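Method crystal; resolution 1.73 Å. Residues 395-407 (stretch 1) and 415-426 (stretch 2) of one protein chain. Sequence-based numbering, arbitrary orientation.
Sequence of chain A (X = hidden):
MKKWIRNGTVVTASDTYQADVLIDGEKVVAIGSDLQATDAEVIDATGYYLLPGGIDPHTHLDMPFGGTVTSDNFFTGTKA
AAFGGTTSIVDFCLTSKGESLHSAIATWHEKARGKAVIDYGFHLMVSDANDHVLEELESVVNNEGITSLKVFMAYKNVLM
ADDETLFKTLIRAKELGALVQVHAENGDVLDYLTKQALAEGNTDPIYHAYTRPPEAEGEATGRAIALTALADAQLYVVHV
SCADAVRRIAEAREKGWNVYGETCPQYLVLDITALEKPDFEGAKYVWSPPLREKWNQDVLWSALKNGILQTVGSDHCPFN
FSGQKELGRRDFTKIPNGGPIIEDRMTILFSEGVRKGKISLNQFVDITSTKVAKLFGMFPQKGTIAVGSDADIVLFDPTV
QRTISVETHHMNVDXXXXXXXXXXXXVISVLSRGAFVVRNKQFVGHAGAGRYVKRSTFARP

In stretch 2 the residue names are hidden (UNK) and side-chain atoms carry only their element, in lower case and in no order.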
# COMPACT_ATOMS: atom_id res chain seq x y z
N LEU A 395 1.70 6.25 -42.77
CA LEU A 395 0.58 5.56 -43.34
C LEU A 395 0.70 4.09 -42.94
O LEU A 395 1.69 3.44 -43.30
CB LEU A 395 0.59 5.69 -44.88
CG LEU A 395 0.48 7.10 -45.46
CD1 LEU A 395 0.04 7.04 -46.94
CD2 LEU A 395 -0.36 7.99 -44.69
N PHE A 396 -0.25 3.61 -42.12
CA PHE A 396 -0.11 2.31 -41.45
C PHE A 396 -1.29 1.41 -41.86
O PHE A 396 -2.47 1.83 -41.78
CB PHE A 396 -0.11 2.53 -39.92
CG PHE A 396 0.13 1.28 -39.13
CD1 PHE A 396 1.45 0.85 -38.86
CD2 PHE A 396 -0.94 0.59 -38.57
CE1 PHE A 396 1.68 -0.30 -38.11
CE2 PHE A 396 -0.71 -0.55 -37.77
CZ PHE A 396 0.59 -0.98 -37.54
N ASP A 397 -0.98 0.23 -42.40
CA ASP A 397 -2.01 -0.74 -42.79
C ASP A 397 -2.21 -1.80 -41.70
O ASP A 397 -1.37 -2.64 -41.46
CB ASP A 397 -1.67 -1.39 -44.15
CG ASP A 397 -2.78 -2.29 -44.67
OD1 ASP A 397 -3.64 -2.70 -43.87
OD2 ASP A 397 -2.78 -2.61 -45.89
N PRO A 398 -3.31 -1.67 -40.95
CA PRO A 398 -3.48 -2.51 -39.75
C PRO A 398 -3.83 -3.98 -40.09
O PRO A 398 -3.83 -4.85 -39.21
CB PRO A 398 -4.65 -1.82 -39.02
CG PRO A 398 -5.47 -1.21 -40.16
CD PRO A 398 -4.46 -0.77 -41.18
N THR A 399 -4.12 -4.26 -41.36
CA THR A 399 -4.65 -5.61 -41.75
C THR A 399 -3.56 -6.62 -42.17
O THR A 399 -3.78 -7.83 -42.15
CB THR A 399 -5.67 -5.50 -42.91
OG1 THR A 399 -5.02 -5.08 -44.11
CG2 THR A 399 -6.76 -4.52 -42.56
N VAL A 400 -2.39 -6.12 -42.51
CA VAL A 400 -1.33 -6.96 -43.05
C VAL A 400 -0.78 -7.89 -41.99
O VAL A 400 -0.37 -7.46 -40.91
CB VAL A 400 -0.19 -6.07 -43.63
CG1 VAL A 400 1.02 -6.91 -44.06
CG2 VAL A 400 -0.73 -5.15 -44.76
N GLN A 401 -0.76 -9.19 -42.29
CA GLN A 401 -0.07 -10.13 -41.42
C GLN A 401 1.33 -10.34 -41.91
O GLN A 401 1.56 -10.52 -43.09
CB GLN A 401 -0.75 -11.48 -41.43
CG GLN A 401 -2.18 -11.46 -41.07
CD GLN A 401 -2.71 -12.87 -40.95
OE1 GLN A 401 -2.44 -13.56 -39.96
NE2 GLN A 401 -3.32 -13.36 -42.05
N ARG A 402 2.29 -10.36 -40.99
CA ARG A 402 3.66 -10.63 -41.40
C ARG A 402 4.46 -11.22 -40.26
O ARG A 402 3.98 -11.32 -39.14
CB ARG A 402 4.33 -9.36 -41.96
CG ARG A 402 4.51 -8.28 -40.92
CD ARG A 402 5.09 -7.01 -41.54
NE ARG A 402 5.01 -5.91 -40.61
CZ ARG A 402 6.01 -5.51 -39.82
NH1 ARG A 402 7.22 -6.07 -39.91
NH2 ARG A 402 5.80 -4.49 -38.98
N THR A 403 5.63 -11.75 -40.58
CA THR A 403 6.51 -12.31 -39.56
C THR A 403 7.71 -11.39 -39.38
O THR A 403 8.31 -10.98 -40.35
CB THR A 403 7.01 -13.65 -40.03
OG1 THR A 403 5.88 -14.51 -40.20
CG2 THR A 403 7.97 -14.26 -39.02
N ILE A 404 8.03 -11.04 -38.15
CA ILE A 404 9.25 -10.23 -37.94
C ILE A 404 10.47 -11.11 -38.20
O ILE A 404 10.59 -12.22 -37.64
CB ILE A 404 9.28 -9.68 -36.51
CG1 ILE A 404 8.13 -8.66 -36.35
CG2 ILE A 404 10.63 -8.94 -36.24
CD1 ILE A 404 8.06 -7.99 -34.95
N SER A 405 11.44 -10.58 -38.95
CA SER A 405 12.63 -11.36 -39.25
C SER A 405 13.85 -10.51 -39.53
O SER A 405 13.75 -9.49 -40.21
CB SER A 405 12.35 -12.23 -40.49
OG SER A 405 13.42 -13.16 -40.62
N VAL A 406 15.03 -11.03 -39.17
CA VAL A 406 16.31 -10.43 -39.61
C VAL A 406 16.38 -10.38 -41.14
O VAL A 406 17.04 -9.50 -41.72
CB VAL A 406 17.52 -11.20 -39.02
CG1 VAL A 406 17.60 -12.69 -39.56
CG2 VAL A 406 18.84 -10.40 -39.23
N GLU A 407 15.67 -11.31 -41.80
CA GLU A 407 15.68 -11.36 -43.27
C GLU A 407 15.07 -10.13 -43.92
O GLU A 407 15.37 -9.83 -45.08
CB GLU A 407 14.98 -12.61 -43.80
CG GLU A 407 15.55 -13.91 -43.25
CD GLU A 407 17.03 -14.12 -43.59
OE1 GLU A 407 17.72 -14.82 -42.79
OE2 GLU A 407 17.50 -13.63 -44.65
N UNK A 415 20.78 -10.17 -36.16
CA UNK A 415 19.68 -10.95 -35.63
C UNK A 415 18.58 -10.02 -35.23
O UNK A 415 18.79 -8.80 -35.11
c UNK A 415 20.10 -11.84 -34.42
c UNK A 415 20.68 -9.67 -30.74
c UNK A 415 20.31 -11.10 -33.10
o UNK A 415 20.86 -8.96 -29.58
c UNK A 415 21.48 -10.38 -32.87
c UNK A 415 19.48 -10.37 -30.95
c UNK A 415 21.67 -9.65 -31.71
c UNK A 415 19.30 -11.04 -32.14
N UNK A 416 17.40 -10.60 -35.03
CA UNK A 416 16.28 -9.82 -34.48
C UNK A 416 15.73 -10.60 -33.30
O UNK A 416 15.44 -11.82 -33.43
o UNK A 416 13.43 -8.92 -34.19
c UNK A 416 15.23 -9.67 -35.57
n UNK A 416 13.99 -7.61 -35.94
c UNK A 416 14.13 -8.70 -35.18
N UNK A 417 15.63 -9.96 -32.13
CA UNK A 417 15.19 -10.71 -30.94
C UNK A 417 13.73 -11.15 -31.00
O UNK A 417 13.32 -12.02 -30.24
c UNK A 417 15.82 -8.51 -31.87
c UNK A 417 15.42 -9.72 -29.77
c UNK A 417 15.26 -8.33 -30.46
N UNK A 418 12.96 -10.57 -31.92
CA UNK A 418 11.62 -10.98 -32.18
C UNK A 418 11.47 -11.95 -33.37
O UNK A 418 10.39 -12.11 -33.90
c UNK A 418 11.32 -6.74 -29.28
c UNK A 418 10.89 -8.69 -31.33
c UNK A 418 10.71 -9.73 -32.40
c UNK A 418 11.77 -6.51 -30.58
c UNK A 418 10.66 -7.96 -28.98
c UNK A 418 11.58 -7.47 -31.60
c UNK A 418 10.46 -8.94 -30.02
N UNK A 419 12.58 -12.55 -33.79
CA UNK A 419 12.58 -13.50 -34.90
C UNK A 419 11.39 -14.47 -34.83
O UNK A 419 11.22 -15.19 -33.85
o UNK A 419 14.97 -13.22 -37.38
c UNK A 419 14.07 -15.10 -36.23
c UNK A 419 14.23 -14.25 -37.46
o UNK A 419 13.69 -14.66 -38.53
c UNK A 419 13.90 -14.25 -34.93
N UNK A 420 10.65 -14.54 -35.92
CA UNK A 420 9.50 -15.48 -36.03
C UNK A 420 8.19 -14.96 -35.46
O UNK A 420 7.16 -15.61 -35.59
N UNK A 421 8.21 -13.79 -34.80
CA UNK A 421 6.97 -13.26 -34.21
C UNK A 421 5.94 -12.91 -35.25
O UNK A 421 6.21 -12.15 -36.18
c UNK A 421 6.06 -11.60 -32.50
c UNK A 421 7.27 -12.02 -33.35
c UNK A 421 5.08 -9.60 -30.86
s UNK A 421 6.63 -10.13 -31.61
N UNK A 422 4.73 -13.45 -35.12
CA UNK A 422 3.65 -13.04 -36.03
C UNK A 422 3.01 -11.75 -35.53
O UNK A 422 2.56 -11.68 -34.38
o UNK A 422 4.93 -15.57 -37.91
c UNK A 422 3.70 -15.53 -37.73
n UNK A 422 2.82 -15.45 -38.73
c UNK A 422 3.16 -15.47 -36.37
c UNK A 422 2.58 -14.11 -36.09
N UNK A 423 2.86 -10.78 -36.42
CA UNK A 423 2.16 -9.53 -36.08
C UNK A 423 1.16 -9.16 -37.15
O UNK A 423 1.26 -9.62 -38.31
c UNK A 423 3.16 -8.36 -35.93
c UNK A 423 4.14 -8.67 -34.78
c UNK A 423 3.91 -8.12 -37.26
N UNK A 424 0.20 -8.31 -36.80
CA UNK A 424 -0.53 -7.56 -37.80
C UNK A 424 -0.11 -6.11 -37.77
O UNK A 424 0.09 -5.55 -36.68
c UNK A 424 -2.63 -8.96 -37.66
n UNK A 424 -3.15 -11.09 -37.60
n UNK A 424 -3.66 -9.23 -38.53
c UNK A 424 -2.31 -10.14 -37.08
c UNK A 424 -3.95 -10.52 -38.49
c UNK A 424 -2.04 -7.60 -37.51
N UNK A 425 -0.09 -5.49 -38.93
CA UNK A 425 0.22 -4.07 -39.07
C UNK A 425 1.51 -3.92 -39.86
O UNK A 425 2.46 -4.63 -39.64
N UNK A 426 1.48 -3.04 -40.86
CA UNK A 426 2.65 -2.82 -41.72
C UNK A 426 2.77 -1.30 -41.93
O UNK A 426 1.79 -0.61 -42.24
o UNK A 426 3.68 -4.25 -45.00
o UNK A 426 4.84 -3.78 -43.20
c UNK A 426 3.76 -3.88 -43.80
c UNK A 426 2.44 -3.58 -43.06
O HOH W 1 0.27 -12.40 -38.40

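Position 415 carries one carbon, then a six-carbon ring bearing an oxygen: Tyr415. Its CA-to-CB bond points away from stretch 1, and its hydroxyl is hydrogen-bonded elsewhere in the structure.

At 416 two carbons end in one oxygen and one nitrogen, the pattern of an amide, hence Asn416. Its OD1 lies 3.5 Å from Ile404 CG2 and accepts a hydrogen bond from the backbone N of position 418, which helps fix a type I turn. Position 417 closes three carbons onto its own nitrogen and touches nothing on stretch 1: Pro417, whose constrained phi suits the turn.

Position 418 has one carbon and a plain six-carbon ring, so Phe418; its CB packs 3.9 Å from Ile404 CG2 while the ring leads away.

At 419 three carbons end in two oxygens: Glu419. The carboxylate takes two donors at once, with Ser405 OG 2.6 Å from OE2 and Val406 N 2.8 Å from OE1.

Position 420 has no side chain. With phi 85°, a CB would jam against the preceding carbonyl, so Gly420 fits this type II turn; its N donates to Ile404 O at 2.9 Å.

Position 421 is an unbranched run of two carbons, sulfur and carbon: Met421. SD lies 4.2 Å from Ile404 CD1, and the backbone O receives Ile404 N at 2.9 Å.

Position 422 has three carbons ending in oxygen and nitrogen, Gln422, long enough to bring its amide near the Thr403 hydroxyl.

Position 423 shows one carbon bearing two: Val423. This compact branch sets CG2 3.7 Å from Arg402 CG and CG1 4.0 Å from Ile404 CD1.

At 424 one carbon leads to a five-membered ring with two nitrogens, His424. Gln401 CG sits over its face, 3.6 Å from the centroid, in a CH-pi contact.

Position 425 is bare, and a CB would fall 2.4 Å from Phe396 CZ. Gly425 leaves room for that ring, and its O accepts Arg402 NE at 3.0 Å.

Position 426 has two carbons and two oxygens: Asp426. OD1 forms a salt bridge with Arg402 NE at 3.4 Å, by charge alone because it lies well out of the guanidinium plane.

The contact is an antiparallel pairing interrupted by a bulge. Asp397 and Asp426 exchange two backbone bonds, N to O 2.9 Å each way; Arg402 and Val423 repeat this at 3.0 Å. Between them the register shifts by two, and Gly425 N reaches Val400 O at 2.8 Å. Beyond the ladder, Ile404 packs against Phe418, Met421 and Val423, and Glu419 secures the chain at Ser405 and Val406.

Stretch 2 (415-426) YNPFEGMQVHGD
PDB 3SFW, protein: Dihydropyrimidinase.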